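Local coordinates for protein nuclear RNA export factor 2 (Drosophila melanogaster, PDB 6MRK) that acts with Piwi and Nxt1 as an effector of cotranscriptional transposon silencing in the ovaries and may take part in mRNA export, here represented by its NTF2-like domain, at residues A[12-17]-A[114-119]; A[41-46]-A[93-98]; A[67-72]-A[101-106]; A[126-131]-A[154-159]; A[162-167]-A[176-181]. All blocks are in the same frame, centred on the assembly; numbering follows the deposited sequence.

All five contacts belong to one NTF2-like domain, in which helices pack on a strongly curved mixed sheet. Contact 4 is the most central, its centre about 7 Å from the centre of the chain, and pairs two strands of that sheet; contact 5 continues strand 152-166 to its far end and pairs it with 176-188. Contacts 1 and 3 use opposite ends of strand 104-119, with centres about 26 Å apart, and contact 2 sets helix 92-99 on strand 44-49. Along the chain, contacts 2 and 3 interlock and both are nested inside the loop closed by contact 1; contacts 4 and 5 follow in series. Early helices are thus fastened to a sheet built largely by later strands.

Contact 1: residues A[12-17]-A[114-119]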
# COMPACT_ATOMS: atom_id res chain seq x y z
N TYR A 12 -7.73 17.69 -0.05
CA TYR A 12 -6.39 18.27 -0.31
C TYR A 12 -5.61 18.48 0.99
O TYR A 12 -4.44 18.05 1.04
CB TYR A 12 -6.40 19.60 -1.05
CG TYR A 12 -4.98 20.10 -1.22
CD1 TYR A 12 -4.09 19.41 -2.03
CD2 TYR A 12 -4.49 21.17 -0.47
CE1 TYR A 12 -2.77 19.81 -2.16
CE2 TYR A 12 -3.17 21.59 -0.59
CZ TYR A 12 -2.31 20.90 -1.44
OH TYR A 12 -1.00 21.24 -1.62
N GLU A 13 -6.17 19.15 2.00
CA GLU A 13 -5.33 19.53 3.16
C GLU A 13 -5.25 18.36 4.17
O GLU A 13 -4.58 18.55 5.19
CB GLU A 13 -5.72 20.88 3.76
CG GLU A 13 -7.18 21.06 4.16
CD GLU A 13 -7.39 22.31 5.00
OE1 GLU A 13 -6.52 23.21 4.96
OE2 GLU A 13 -8.42 22.36 5.71
N LEU A 14 -5.83 17.19 3.85
CA LEU A 14 -5.64 15.91 4.62
C LEU A 14 -4.32 15.25 4.23
O LEU A 14 -3.83 14.41 5.01
CB LEU A 14 -6.81 14.95 4.36
CG LEU A 14 -6.46 13.46 4.39
CD1 LEU A 14 -7.55 12.65 5.08
CD2 LEU A 14 -6.18 12.92 2.98
N VAL A 15 -3.76 15.55 3.07
CA VAL A 15 -2.42 14.99 2.73
C VAL A 15 -1.46 15.53 3.79
O VAL A 15 -0.96 14.74 4.57
CB VAL A 15 -1.96 15.29 1.29
CG1 VAL A 15 -0.58 14.69 0.99
CG2 VAL A 15 -2.99 14.81 0.27
N GLY A 16 -1.29 16.85 3.85
CA GLY A 16 -0.33 17.46 4.78
C GLY A 16 -0.69 17.19 6.23
O GLY A 16 0.22 16.95 7.02
N ALA A 17 -1.97 17.24 6.58
CA ALA A 17 -2.43 17.11 7.98
C ALA A 17 -2.09 15.71 8.50
O ALA A 17 -1.33 15.62 9.48
CB ALA A 17 -3.90 17.40 8.09
N THR A 114 1.92 11.13 -3.82
CA THR A 114 0.65 10.95 -3.07
C THR A 114 -0.37 10.36 -4.03
O THR A 114 -0.37 10.72 -5.22
CB THR A 114 0.27 12.31 -2.46
OG1 THR A 114 0.67 12.16 -1.10
CG2 THR A 114 -1.18 12.72 -2.60
N ASP A 115 -1.23 9.49 -3.55
CA ASP A 115 -2.43 9.04 -4.30
C ASP A 115 -3.58 8.92 -3.31
O ASP A 115 -3.58 7.93 -2.58
CB ASP A 115 -2.21 7.71 -5.03
CG ASP A 115 -1.14 7.74 -6.11
OD1 ASP A 115 0.05 7.73 -5.73
OD2 ASP A 115 -1.51 7.76 -7.31
N VAL A 116 -4.49 9.88 -3.27
CA VAL A 116 -5.73 9.74 -2.45
C VAL A 116 -6.77 9.06 -3.34
O VAL A 116 -7.06 9.61 -4.38
CB VAL A 116 -6.25 11.08 -1.91
CG1 VAL A 116 -7.47 10.87 -1.04
CG2 VAL A 116 -5.17 11.85 -1.14
N MET A 117 -7.28 7.91 -2.94
CA MET A 117 -8.02 7.02 -3.87
C MET A 117 -9.50 6.98 -3.50
O MET A 117 -10.29 6.72 -4.41
CB MET A 117 -7.45 5.61 -3.85
CG MET A 117 -5.94 5.56 -4.09
SD MET A 117 -5.39 5.88 -5.80
CE MET A 117 -6.56 4.91 -6.75
N HIS A 118 -9.85 7.18 -2.23
CA HIS A 118 -11.26 7.32 -1.75
C HIS A 118 -11.30 8.43 -0.71
O HIS A 118 -10.29 8.67 -0.04
CB HIS A 118 -11.80 6.03 -1.17
CG HIS A 118 -11.72 4.92 -2.15
ND1 HIS A 118 -11.46 3.61 -1.78
CD2 HIS A 118 -11.82 4.92 -3.50
CE1 HIS A 118 -11.42 2.85 -2.86
NE2 HIS A 118 -11.65 3.64 -3.93
N TYR A 119 -12.43 9.11 -0.62
CA TYR A 119 -12.63 10.14 0.42
C TYR A 119 -14.11 10.43 0.57
O TYR A 119 -14.72 10.82 -0.41
CB TYR A 119 -11.85 11.40 0.06
CG TYR A 119 -12.03 12.51 1.05
CD1 TYR A 119 -11.24 12.60 2.18
CD2 TYR A 119 -13.00 13.48 0.86
CE1 TYR A 119 -11.39 13.65 3.08
CE2 TYR A 119 -13.17 14.53 1.74
CZ TYR A 119 -12.36 14.62 2.86
OH TYR A 119 -12.53 15.66 3.72
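Apolar side chains carry nearly all of this contact, in which the first turns of helix 12-27 lie across the end of strand 104-119 in an NTF2-like domain. The segment axes pass 10.0 Å apart at 124°, so the helix runs obliquely over the strand, and of this segment Leu14 and Val15 face it. Val15 makes the closest contacts. Its CG1 is anti to the backbone N (chi1 -180°), and the two methyls divide the partners: CG2 meets CG2 of Val116 at 3.9 Å and also CG2 of Thr114, while CG1 reaches Thr114 alone. Leu14 reaches the other way, its CD1 at the edge of the Tyr119 ring, 4.4 Å from CE1, and its CD2 near Val116.

Polar atoms play a lesser part. Thr114 OG1 comes 3.5 Å from Val15 CG1, tip to tip, a van der Waals approach. On the opposite side of the strand, Asp115 turns away from the helix; its salt bridge is to a basic side chain on the chain of the partner protein.

No hydrogen bond crosses between the two segments. Branched, apolar groups suit such a surface, and the chemistry implies a modest, non-directional apolar contact, partly buried.

Contact 2: residues A[41-46]-A[93-98]; sequences ENSIFT and TYIVEI
In this NTF2-like fold, helix 92-99 packs on the start of strand 44-49, and one side chain, Ile95, has the largest share of the contact. The helix and strand segments run nearly alongside, their axes 8.6 Å apart at an angle of 26°. Phe45 and Ile95 face each other at the closest backbone approach, CA to CA 6.3 Å.

Ile95 suits its place because its two branches serve different neighbours. CG1 is anti to the carbonyl carbon (chi1 -70°) and the chain then extends, carrying CD1 past Phe45 to the backbone and CB of Ser43. The shorter branch, CG2, is anti to the backbone N and stays beside Phe45, 3.9 Å from its CB. Thus the isoleucine straddles the root of the phenylalanine, with CG1 lying 3.7 Å from Phe45 CB.

Phe45 has CG anti to its own backbone N (chi1 175°), which swings the ring along the helix toward Ile98. There CE2 meets Ile98 CG2 at 4.4 Å, an oblique approach. The rest of the Ile98 side chain leads away and reaches His72, whereas Phe89 and Leu185 also pack on the Phe45 side chain. A flat aromatic side chain thereby fills the layer between helix and sheet.

Ser43, small enough to sit close under the helix, turns its hydroxyl to the backbone N of Ser40, which satisfies a polar atom at a buried site. No hydrogen bond joins the two segments; the link at this end is the methyl of Ile95, whose CD1 meets Ser43 CB.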
# COMPACT_ATOMS: atom_id res chain seq x y z
N GLU A 41 -8.70 -1.60 17.86
CA GLU A 41 -8.72 -3.02 18.31
C GLU A 41 -8.76 -3.92 17.07
O GLU A 41 -8.26 -5.06 17.14
CB GLU A 41 -9.94 -3.19 19.23
CG GLU A 41 -10.02 -2.19 20.40
CD GLU A 41 -10.49 -0.74 20.17
OE1 GLU A 41 -10.53 -0.26 19.00
OE2 GLU A 41 -10.80 -0.05 21.17
N ASN A 42 -9.30 -3.39 15.96
CA ASN A 42 -9.60 -4.15 14.72
C ASN A 42 -8.60 -3.81 13.60
O ASN A 42 -8.78 -4.33 12.47
CB ASN A 42 -11.03 -3.86 14.25
CG ASN A 42 -12.06 -4.69 14.99
OD1 ASN A 42 -11.84 -5.87 15.28
ND2 ASN A 42 -13.20 -4.08 15.28
N SER A 43 -7.58 -2.99 13.90
CA SER A 43 -6.54 -2.55 12.95
C SER A 43 -5.72 -3.74 12.43
O SER A 43 -5.57 -4.74 13.18
CB SER A 43 -5.65 -1.52 13.57
OG SER A 43 -6.18 -0.23 13.33
N ILE A 44 -5.21 -3.63 11.19
CA ILE A 44 -4.37 -4.67 10.50
C ILE A 44 -3.17 -3.97 9.87
O ILE A 44 -3.35 -2.92 9.21
CB ILE A 44 -5.19 -5.45 9.45
CG1 ILE A 44 -6.36 -6.18 10.11
CG2 ILE A 44 -4.27 -6.38 8.66
CD1 ILE A 44 -6.95 -7.31 9.29
N PHE A 45 -1.98 -4.55 10.07
CA PHE A 45 -0.69 -4.02 9.57
C PHE A 45 0.14 -5.17 8.98
O PHE A 45 0.25 -6.20 9.63
CB PHE A 45 0.07 -3.32 10.70
CG PHE A 45 1.44 -2.86 10.27
CD1 PHE A 45 1.59 -1.68 9.59
CD2 PHE A 45 2.56 -3.64 10.46
CE1 PHE A 45 2.82 -1.26 9.14
CE2 PHE A 45 3.80 -3.21 10.02
CZ PHE A 45 3.93 -2.02 9.36
N THR A 46 0.67 -4.98 7.77
CA THR A 46 1.69 -5.88 7.17
C THR A 46 2.84 -5.02 6.68
O THR A 46 2.69 -3.81 6.53
CB THR A 46 1.13 -6.78 6.06
OG1 THR A 46 0.82 -6.02 4.90
CG2 THR A 46 -0.09 -7.55 6.50
N THR A 93 -2.27 -2.80 20.07
CA THR A 93 -1.13 -3.21 20.94
C THR A 93 -0.12 -3.93 20.03
O THR A 93 1.07 -3.54 20.04
CB THR A 93 -1.58 -4.02 22.16
OG1 THR A 93 -2.25 -5.19 21.71
CG2 THR A 93 -2.50 -3.27 23.09
N TYR A 94 -0.58 -4.90 19.24
CA TYR A 94 0.28 -5.83 18.45
C TYR A 94 0.99 -5.05 17.35
O TYR A 94 2.18 -5.31 17.08
CB TYR A 94 -0.53 -6.98 17.85
CG TYR A 94 -0.84 -8.07 18.84
CD1 TYR A 94 0.18 -8.74 19.50
CD2 TYR A 94 -2.15 -8.44 19.14
CE1 TYR A 94 -0.07 -9.74 20.42
CE2 TYR A 94 -2.42 -9.44 20.07
CZ TYR A 94 -1.38 -10.09 20.70
OH TYR A 94 -1.62 -11.07 21.61
N ILE A 95 0.28 -4.13 16.72
CA ILE A 95 0.84 -3.29 15.62
C ILE A 95 1.96 -2.41 16.20
O ILE A 95 3.10 -2.45 15.67
CB ILE A 95 -0.27 -2.47 14.96
CG1 ILE A 95 -1.19 -3.39 14.15
CG2 ILE A 95 0.30 -1.34 14.11
CD1 ILE A 95 -2.48 -2.75 13.73
N VAL A 96 1.67 -1.66 17.25
CA VAL A 96 2.62 -0.67 17.80
C VAL A 96 3.85 -1.44 18.28
O VAL A 96 4.98 -0.94 18.10
CB VAL A 96 1.97 0.20 18.90
CG1 VAL A 96 2.88 1.32 19.35
CG2 VAL A 96 0.67 0.79 18.40
N GLU A 97 3.63 -2.64 18.81
CA GLU A 97 4.70 -3.58 19.26
C GLU A 97 5.68 -3.87 18.12
O GLU A 97 6.87 -3.88 18.40
CB GLU A 97 4.04 -4.83 19.85
CG GLU A 97 4.90 -6.09 19.85
CD GLU A 97 4.34 -7.28 20.63
OE1 GLU A 97 3.28 -7.12 21.28
OE2 GLU A 97 4.99 -8.35 20.62
N ILE A 98 5.22 -4.09 16.89
CA ILE A 98 6.12 -4.37 15.72
C ILE A 98 6.80 -3.07 15.33
O ILE A 98 8.01 -3.09 15.06
CB ILE A 98 5.36 -5.00 14.52
CG1 ILE A 98 4.87 -6.42 14.84
CG2 ILE A 98 6.23 -4.99 13.27
CD1 ILE A 98 5.96 -7.33 15.41

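Contact 3: residues A[67-72]-A[101-106]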
# COMPACT_ATOMS: atom_id res chain seq x y z
N SER A 67 17.49 -6.71 7.34
CA SER A 67 16.92 -7.79 8.19
C SER A 67 16.00 -7.17 9.25
O SER A 67 15.07 -7.85 9.70
CB SER A 67 18.00 -8.65 8.78
OG SER A 67 18.80 -7.91 9.68
N LYS A 68 16.22 -5.91 9.62
CA LYS A 68 15.41 -5.22 10.65
C LYS A 68 13.95 -5.19 10.19
O LYS A 68 13.06 -5.23 11.07
CB LYS A 68 15.94 -3.80 10.88
CG LYS A 68 17.39 -3.71 11.32
CD LYS A 68 17.62 -4.15 12.75
CE LYS A 68 19.09 -4.12 13.11
NZ LYS A 68 19.45 -5.17 14.10
N TYR A 69 13.73 -5.08 8.88
CA TYR A 69 12.40 -5.08 8.22
C TYR A 69 12.02 -6.51 7.86
O TYR A 69 10.90 -6.94 8.17
CB TYR A 69 12.40 -4.22 6.95
CG TYR A 69 12.75 -2.78 7.20
CD1 TYR A 69 11.81 -1.89 7.69
CD2 TYR A 69 14.05 -2.32 7.00
CE1 TYR A 69 12.14 -0.57 7.95
CE2 TYR A 69 14.40 -1.00 7.26
CZ TYR A 69 13.44 -0.12 7.74
OH TYR A 69 13.75 1.19 7.98
N ASN A 70 12.95 -7.22 7.23
CA ASN A 70 12.73 -8.59 6.70
C ASN A 70 12.25 -9.55 7.80
O ASN A 70 11.40 -10.42 7.49
CB ASN A 70 13.99 -9.17 6.05
CG ASN A 70 13.94 -9.01 4.55
OD1 ASN A 70 13.02 -9.52 3.91
ND2 ASN A 70 14.90 -8.30 3.99
N ARG A 71 12.78 -9.44 9.01
CA ARG A 71 12.45 -10.41 10.08
C ARG A 71 10.94 -10.40 10.35
O ARG A 71 10.46 -11.36 10.97
CB ARG A 71 13.22 -10.16 11.38
CG ARG A 71 13.10 -8.75 11.93
CD ARG A 71 13.48 -8.73 13.39
NE ARG A 71 14.85 -9.20 13.57
CZ ARG A 71 15.86 -8.51 14.11
NH1 ARG A 71 15.70 -7.28 14.57
NH2 ARG A 71 17.05 -9.10 14.20
N HIS A 72 10.23 -9.37 9.89
CA HIS A 72 8.77 -9.19 10.12
C HIS A 72 8.00 -9.27 8.80
O HIS A 72 6.74 -9.19 8.86
CB HIS A 72 8.50 -7.83 10.74
CG HIS A 72 9.19 -7.60 12.04
ND1 HIS A 72 8.84 -8.31 13.18
CD2 HIS A 72 10.18 -6.75 12.39
CE1 HIS A 72 9.60 -7.91 14.18
NE2 HIS A 72 10.43 -6.95 13.72
N GLN A 101 10.03 -1.85 16.89
CA GLN A 101 11.22 -2.69 16.63
C GLN A 101 11.90 -2.26 15.33
O GLN A 101 13.00 -2.78 15.06
CB GLN A 101 10.82 -4.14 16.48
CG GLN A 101 9.95 -4.61 17.62
CD GLN A 101 9.80 -6.11 17.60
OE1 GLN A 101 8.69 -6.63 17.58
NE2 GLN A 101 10.91 -6.81 17.56
N LEU A 102 11.24 -1.42 14.54
CA LEU A 102 11.78 -1.01 13.23
C LEU A 102 12.83 0.06 13.50
O LEU A 102 12.88 0.67 14.56
CB LEU A 102 10.64 -0.51 12.34
CG LEU A 102 9.56 -1.54 12.05
CD1 LEU A 102 8.46 -0.92 11.20
CD2 LEU A 102 10.14 -2.76 11.35
N PRO A 103 13.79 0.23 12.57
CA PRO A 103 14.82 1.25 12.75
C PRO A 103 14.27 2.67 12.74
O PRO A 103 13.18 2.91 12.30
CB PRO A 103 15.76 1.05 11.56
CG PRO A 103 14.93 0.28 10.55
CD PRO A 103 13.98 -0.57 11.36
N ARG A 104 15.09 3.59 13.22
CA ARG A 104 14.86 5.04 13.10
C ARG A 104 14.97 5.42 11.63
O ARG A 104 15.84 4.85 10.93
CB ARG A 104 15.89 5.80 13.93
CG ARG A 104 15.39 7.16 14.35
CD ARG A 104 16.39 7.86 15.21
NE ARG A 104 16.04 9.27 15.23
CZ ARG A 104 16.56 10.17 16.05
NH1 ARG A 104 17.49 9.82 16.92
NH2 ARG A 104 16.16 11.42 15.98
N VAL A 105 14.14 6.37 11.20
CA VAL A 105 14.18 6.88 9.80
C VAL A 105 14.13 8.40 9.84
O VAL A 105 13.94 8.96 10.92
CB VAL A 105 13.03 6.29 8.95
CG1 VAL A 105 13.07 4.77 8.89
CG2 VAL A 105 11.66 6.77 9.43
N THR A 106 14.40 9.01 8.69
CA THR A 106 14.11 10.41 8.30
C THR A 106 13.54 10.32 6.88
O THR A 106 14.27 9.88 5.99
CB THR A 106 15.38 11.27 8.38
OG1 THR A 106 15.76 11.38 9.75
CG2 THR A 106 15.23 12.66 7.82
O HOH W 1 11.53 2.35 10.22
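Gln101, the first residue of segment 101-106 to touch, lies beside the His72 ring; its amide plane stands 78° from the imidazole, so the two groups cross rather than stack. Leu102 follows, with CG anti to the carbonyl carbon (chi1 -61°) and an extended chain that sends CD2 between Tyr69 and His72. This single methyl lies 4.1 Å from both Tyr69 CD1 and His72 CD2, and near the carbonyl oxygen of Lys68.

Pro103 makes the characteristic interaction, a CH-pi contact. Its CD lies over the Tyr69 ring, 4.1 Å from the centroid and 27° off the normal, while its CG lies toward the hydroxyl end of the tyrosine. The compact, rigid pyrrolidine suits an aromatic face, and its CD also packs on Lys68 CB. Pro103 O accepts a hydrogen bond from a water 2.7 Å away, which links weakly to Tyr69 OH. Val105 then brings CG1 to 3.8 Å from Tyr69 OH as strand 104-119 gets under way.

In this NTF2-like domain the contact thus holds the end of helix 59-70 against the start of strand 104-119. Leu47 of strand 44-49 backs Tyr69 and Leu102, while Phe26 of helix 12-27 packs on Leu102 and Val105.

Contact 4: residues A[126-131]-A[154-159]; sequences IYVAGL and LGFSRQ
Four backbone hydrogen bonds join these antiparallel strands, two around each hydrogen-bonded pair. At Val128 and Arg158 they are short: Val128 N to Arg158 O is 2.8 Å and the return bond, Arg158 N to Val128 O, is 2.9 Å, both with the donor in the carbonyl plane. At Gly130 and Phe156 the bond from Gly130 N to Phe156 O is nearly straight (171°), whereas Phe156 N lies 38° above the plane of the Gly130 carbonyl, 3.3 Å from its O. CA-H...O contacts, such as Ser157 CA to Val128 O, fill in between.

Side-chain packing follows this register. Phe156 CG sits in the crowded position between backbone N and carbonyl carbon (chi1 83°), folding the ring over Gly130; Gly130 N lies over one face. Gly130, having no side chain, lets the ring lie against its backbone. Phe156 CE2 reaches Val128 CG1, 4.1 Å away, and the same methyl lies beside Arg158 CB. Beyond CB the arginine runs off to a salt bridge with Glu183. Tyr127 and Gln159 share the other face.

In the curved NTF2-like sheet, strand 104-119 flanks 123-135 and 176-188 borders 152-166. Helix 12-27 covers the Val128 face through Leu19, and the partner protein packs on Tyr127, Ser157 and Gln159.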
# COMPACT_ATOMS: atom_id res chain seq x y z
N ILE A 126 -5.37 6.29 1.28
CA ILE A 126 -4.30 7.25 0.93
C ILE A 126 -2.95 6.54 0.87
O ILE A 126 -2.59 5.83 1.80
CB ILE A 126 -4.33 8.46 1.88
CG1 ILE A 126 -2.98 9.17 1.96
CG2 ILE A 126 -4.82 8.08 3.25
CD1 ILE A 126 -3.12 10.60 2.41
N TYR A 127 -2.26 6.70 -0.24
CA TYR A 127 -0.99 6.01 -0.54
C TYR A 127 0.08 7.08 -0.67
O TYR A 127 -0.24 8.15 -1.15
CB TYR A 127 -1.06 5.18 -1.82
CG TYR A 127 -2.19 4.18 -1.91
CD1 TYR A 127 -2.70 3.54 -0.79
CD2 TYR A 127 -2.73 3.85 -3.13
CE1 TYR A 127 -3.72 2.60 -0.88
CE2 TYR A 127 -3.73 2.89 -3.24
CZ TYR A 127 -4.23 2.27 -2.12
OH TYR A 127 -5.25 1.37 -2.23
N VAL A 128 1.28 6.79 -0.22
CA VAL A 128 2.45 7.69 -0.39
C VAL A 128 3.61 6.83 -0.91
O VAL A 128 3.76 5.69 -0.45
CB VAL A 128 2.76 8.43 0.93
CG1 VAL A 128 3.31 7.49 1.99
CG2 VAL A 128 3.71 9.58 0.73
N ALA A 129 4.34 7.31 -1.90
CA ALA A 129 5.59 6.69 -2.39
C ALA A 129 6.70 7.72 -2.17
O ALA A 129 6.53 8.90 -2.55
CB ALA A 129 5.44 6.33 -3.85
N GLY A 130 7.80 7.31 -1.55
CA GLY A 130 8.87 8.28 -1.27
C GLY A 130 10.21 7.63 -1.03
O GLY A 130 10.40 6.45 -1.42
N LEU A 131 11.11 8.39 -0.42
CA LEU A 131 12.48 7.97 -0.09
C LEU A 131 12.71 8.34 1.37
O LEU A 131 12.30 9.45 1.78
CB LEU A 131 13.45 8.68 -1.04
CG LEU A 131 14.93 8.50 -0.70
CD1 LEU A 131 15.73 8.06 -1.92
CD2 LEU A 131 15.52 9.76 -0.09
N LEU A 154 16.49 4.18 1.52
CA LEU A 154 15.57 3.12 1.04
C LEU A 154 14.44 3.76 0.25
O LEU A 154 14.11 4.93 0.53
CB LEU A 154 15.04 2.37 2.25
CG LEU A 154 16.10 1.54 2.96
CD1 LEU A 154 15.68 1.25 4.39
CD2 LEU A 154 16.39 0.26 2.18
N GLY A 155 13.91 3.01 -0.72
CA GLY A 155 12.59 3.29 -1.31
C GLY A 155 11.53 2.79 -0.36
O GLY A 155 11.84 1.91 0.45
N PHE A 156 10.33 3.36 -0.40
CA PHE A 156 9.21 2.88 0.43
C PHE A 156 7.88 3.35 -0.14
O PHE A 156 7.82 4.33 -0.87
CB PHE A 156 9.38 3.34 1.88
CG PHE A 156 8.89 4.74 2.14
CD1 PHE A 156 9.74 5.81 1.98
CD2 PHE A 156 7.60 4.97 2.57
CE1 PHE A 156 9.30 7.10 2.25
CE2 PHE A 156 7.16 6.25 2.82
CZ PHE A 156 8.01 7.32 2.65
N SER A 157 6.87 2.57 0.18
CA SER A 157 5.44 2.85 -0.03
C SER A 157 4.81 2.78 1.36
O SER A 157 5.25 1.91 2.15
CB SER A 157 4.80 1.85 -0.97
OG SER A 157 5.21 2.05 -2.31
N ARG A 158 3.84 3.65 1.63
CA ARG A 158 2.87 3.47 2.73
C ARG A 158 1.45 3.64 2.20
O ARG A 158 1.15 4.68 1.62
CB ARG A 158 3.22 4.41 3.88
CG ARG A 158 3.65 3.60 5.08
CD ARG A 158 4.16 4.45 6.21
NE ARG A 158 3.88 3.77 7.47
CZ ARG A 158 4.73 3.66 8.49
NH1 ARG A 158 4.35 3.03 9.58
NH2 ARG A 158 5.97 4.14 8.40
N GLN A 159 0.62 2.62 2.40
CA GLN A 159 -0.82 2.62 2.06
C GLN A 159 -1.65 2.57 3.34
O GLN A 159 -1.39 1.69 4.17
CB GLN A 159 -1.11 1.42 1.17
CG GLN A 159 -0.42 1.51 -0.17
CD GLN A 159 0.32 0.23 -0.46
OE1 GLN A 159 -0.11 -0.85 -0.09
NE2 GLN A 159 1.44 0.36 -1.14

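Contact 5: residues A[162-167]-A[176-181]; sequences VTFDEA and RRLKIA
A beta hairpin formed by strands 152-166 and 176-188 of the NTF2-like sheet supplies this contact, an antiparallel ladder which carries an arginine stacked on a phenylalanine. Thr163 pairs with Lys179 and Asp165 with Arg177, each pair joined by two backbone hydrogen bonds. The shortest, from Arg177 N to Asp165 O at 2.7 Å, runs nearly along the C=O axis.

On one face of the ladder Val162, Phe164, Leu178 and Ile180 form an apolar row with Arg176 at its outer end. Phe164 CG is anti to the carbonyl carbon (chi1 -63°). Its ring receives Leu178 CD1 at its edge, 3.7 Å from CE1, and that methyl also touches Val162 CG2. Leu14 and Phe18 of helix 12-27 pack on this row. Arg176 bends at chi2 and at chi3 (39°), laying its guanidinium flat over Phe164 with the planes 16° apart, an off-centre cation-pi stack. Arginine suits this place because its long, bent chain can reach across to the neighbouring strand and lay the charged plane on the ring; NH1 also makes a weak hydrogen bond with Tyr119 OH. Glu166 comes near the Arg176 methylenes, but its salt bridge is to Arg174.

The other face is more polar. Thr163 OG1 touches Lys179 CB, and Ala167 CB sits over one face of the Arg177 guanidinium, 4.0 Å from NH1.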
# COMPACT_ATOMS: atom_id res chain seq x y z
N VAL A 162 -8.25 4.43 6.24
CA VAL A 162 -8.52 5.16 7.50
C VAL A 162 -10.01 5.49 7.58
O VAL A 162 -10.61 5.67 6.54
CB VAL A 162 -7.64 6.43 7.61
CG1 VAL A 162 -6.23 6.17 7.10
CG2 VAL A 162 -8.25 7.62 6.90
N THR A 163 -10.56 5.54 8.77
CA THR A 163 -11.98 5.91 8.99
C THR A 163 -12.01 7.20 9.78
O THR A 163 -11.04 7.49 10.53
CB THR A 163 -12.76 4.85 9.77
OG1 THR A 163 -11.94 4.56 10.90
CG2 THR A 163 -13.05 3.61 8.96
N PHE A 164 -13.11 7.92 9.61
CA PHE A 164 -13.41 9.22 10.25
C PHE A 164 -14.53 8.98 11.27
O PHE A 164 -15.58 8.42 10.91
CB PHE A 164 -13.76 10.22 9.15
CG PHE A 164 -12.66 10.52 8.15
CD1 PHE A 164 -11.33 10.33 8.47
CD2 PHE A 164 -12.96 11.06 6.92
CE1 PHE A 164 -10.33 10.65 7.56
CE2 PHE A 164 -11.96 11.37 6.01
CZ PHE A 164 -10.64 11.17 6.34
N ASP A 165 -14.28 9.34 12.52
CA ASP A 165 -15.22 9.17 13.66
C ASP A 165 -15.39 10.52 14.35
O ASP A 165 -14.37 11.21 14.52
CB ASP A 165 -14.68 8.23 14.73
CG ASP A 165 -13.98 6.99 14.21
OD1 ASP A 165 -13.83 6.87 12.98
OD2 ASP A 165 -13.57 6.15 15.04
N GLU A 166 -16.61 10.86 14.78
CA GLU A 166 -16.84 12.17 15.47
C GLU A 166 -16.11 12.09 16.82
O GLU A 166 -16.40 11.18 17.63
CB GLU A 166 -18.32 12.57 15.52
CG GLU A 166 -18.60 13.97 14.94
CD GLU A 166 -18.41 14.15 13.42
OE1 GLU A 166 -19.33 13.77 12.65
OE2 GLU A 166 -17.34 14.67 12.99
N ALA A 167 -15.09 12.93 17.00
CA ALA A 167 -14.37 13.11 18.27
C ALA A 167 -15.37 13.71 19.25
O ALA A 167 -16.18 14.57 18.82
CB ALA A 167 -13.16 13.99 18.08
N ARG A 176 -13.63 15.42 13.63
CA ARG A 176 -13.26 14.06 13.15
C ARG A 176 -11.94 13.62 13.77
O ARG A 176 -10.97 14.37 13.72
CB ARG A 176 -13.22 14.05 11.62
CG ARG A 176 -14.54 13.63 10.98
CD ARG A 176 -14.77 14.28 9.63
NE ARG A 176 -13.55 14.37 8.84
CZ ARG A 176 -13.50 14.53 7.52
NH1 ARG A 176 -12.33 14.60 6.92
NH2 ARG A 176 -14.61 14.61 6.81
N ARG A 177 -11.94 12.43 14.35
CA ARG A 177 -10.71 11.71 14.76
C ARG A 177 -10.39 10.72 13.64
O ARG A 177 -11.33 10.07 13.10
CB ARG A 177 -10.92 11.06 16.14
CG ARG A 177 -9.88 10.02 16.52
CD ARG A 177 -9.46 10.03 17.98
NE ARG A 177 -10.56 9.91 18.94
CZ ARG A 177 -10.89 10.83 19.86
NH1 ARG A 177 -10.22 11.96 19.97
NH2 ARG A 177 -11.91 10.60 20.67
N LEU A 178 -9.13 10.66 13.23
CA LEU A 178 -8.68 9.73 12.16
C LEU A 178 -8.29 8.43 12.84
O LEU A 178 -7.60 8.49 13.87
CB LEU A 178 -7.51 10.34 11.39
CG LEU A 178 -7.17 9.58 10.10
CD1 LEU A 178 -6.94 10.54 8.95
CD2 LEU A 178 -5.96 8.68 10.29
N LYS A 179 -8.76 7.31 12.31
CA LYS A 179 -8.30 5.99 12.79
C LYS A 179 -7.76 5.24 11.58
O LYS A 179 -8.38 5.34 10.52
CB LYS A 179 -9.43 5.20 13.46
CG LYS A 179 -9.76 5.55 14.91
CD LYS A 179 -8.57 5.82 15.79
CE LYS A 179 -8.64 5.08 17.11
NZ LYS A 179 -7.65 5.63 18.06
N ILE A 180 -6.66 4.52 11.75
CA ILE A 180 -6.15 3.61 10.69
C ILE A 180 -6.78 2.23 10.88
O ILE A 180 -6.71 1.66 11.98
CB ILE A 180 -4.62 3.55 10.67
CG1 ILE A 180 -4.01 4.95 10.53
CG2 ILE A 180 -4.17 2.64 9.54
CD1 ILE A 180 -2.58 5.02 10.97
N ALA A 181 -7.39 1.74 9.82
CA ALA A 181 -8.06 0.43 9.75
C ALA A 181 -7.11 -0.58 9.10
O ALA A 181 -7.03 -1.70 9.59
CB ALA A 181 -9.34 0.59 8.97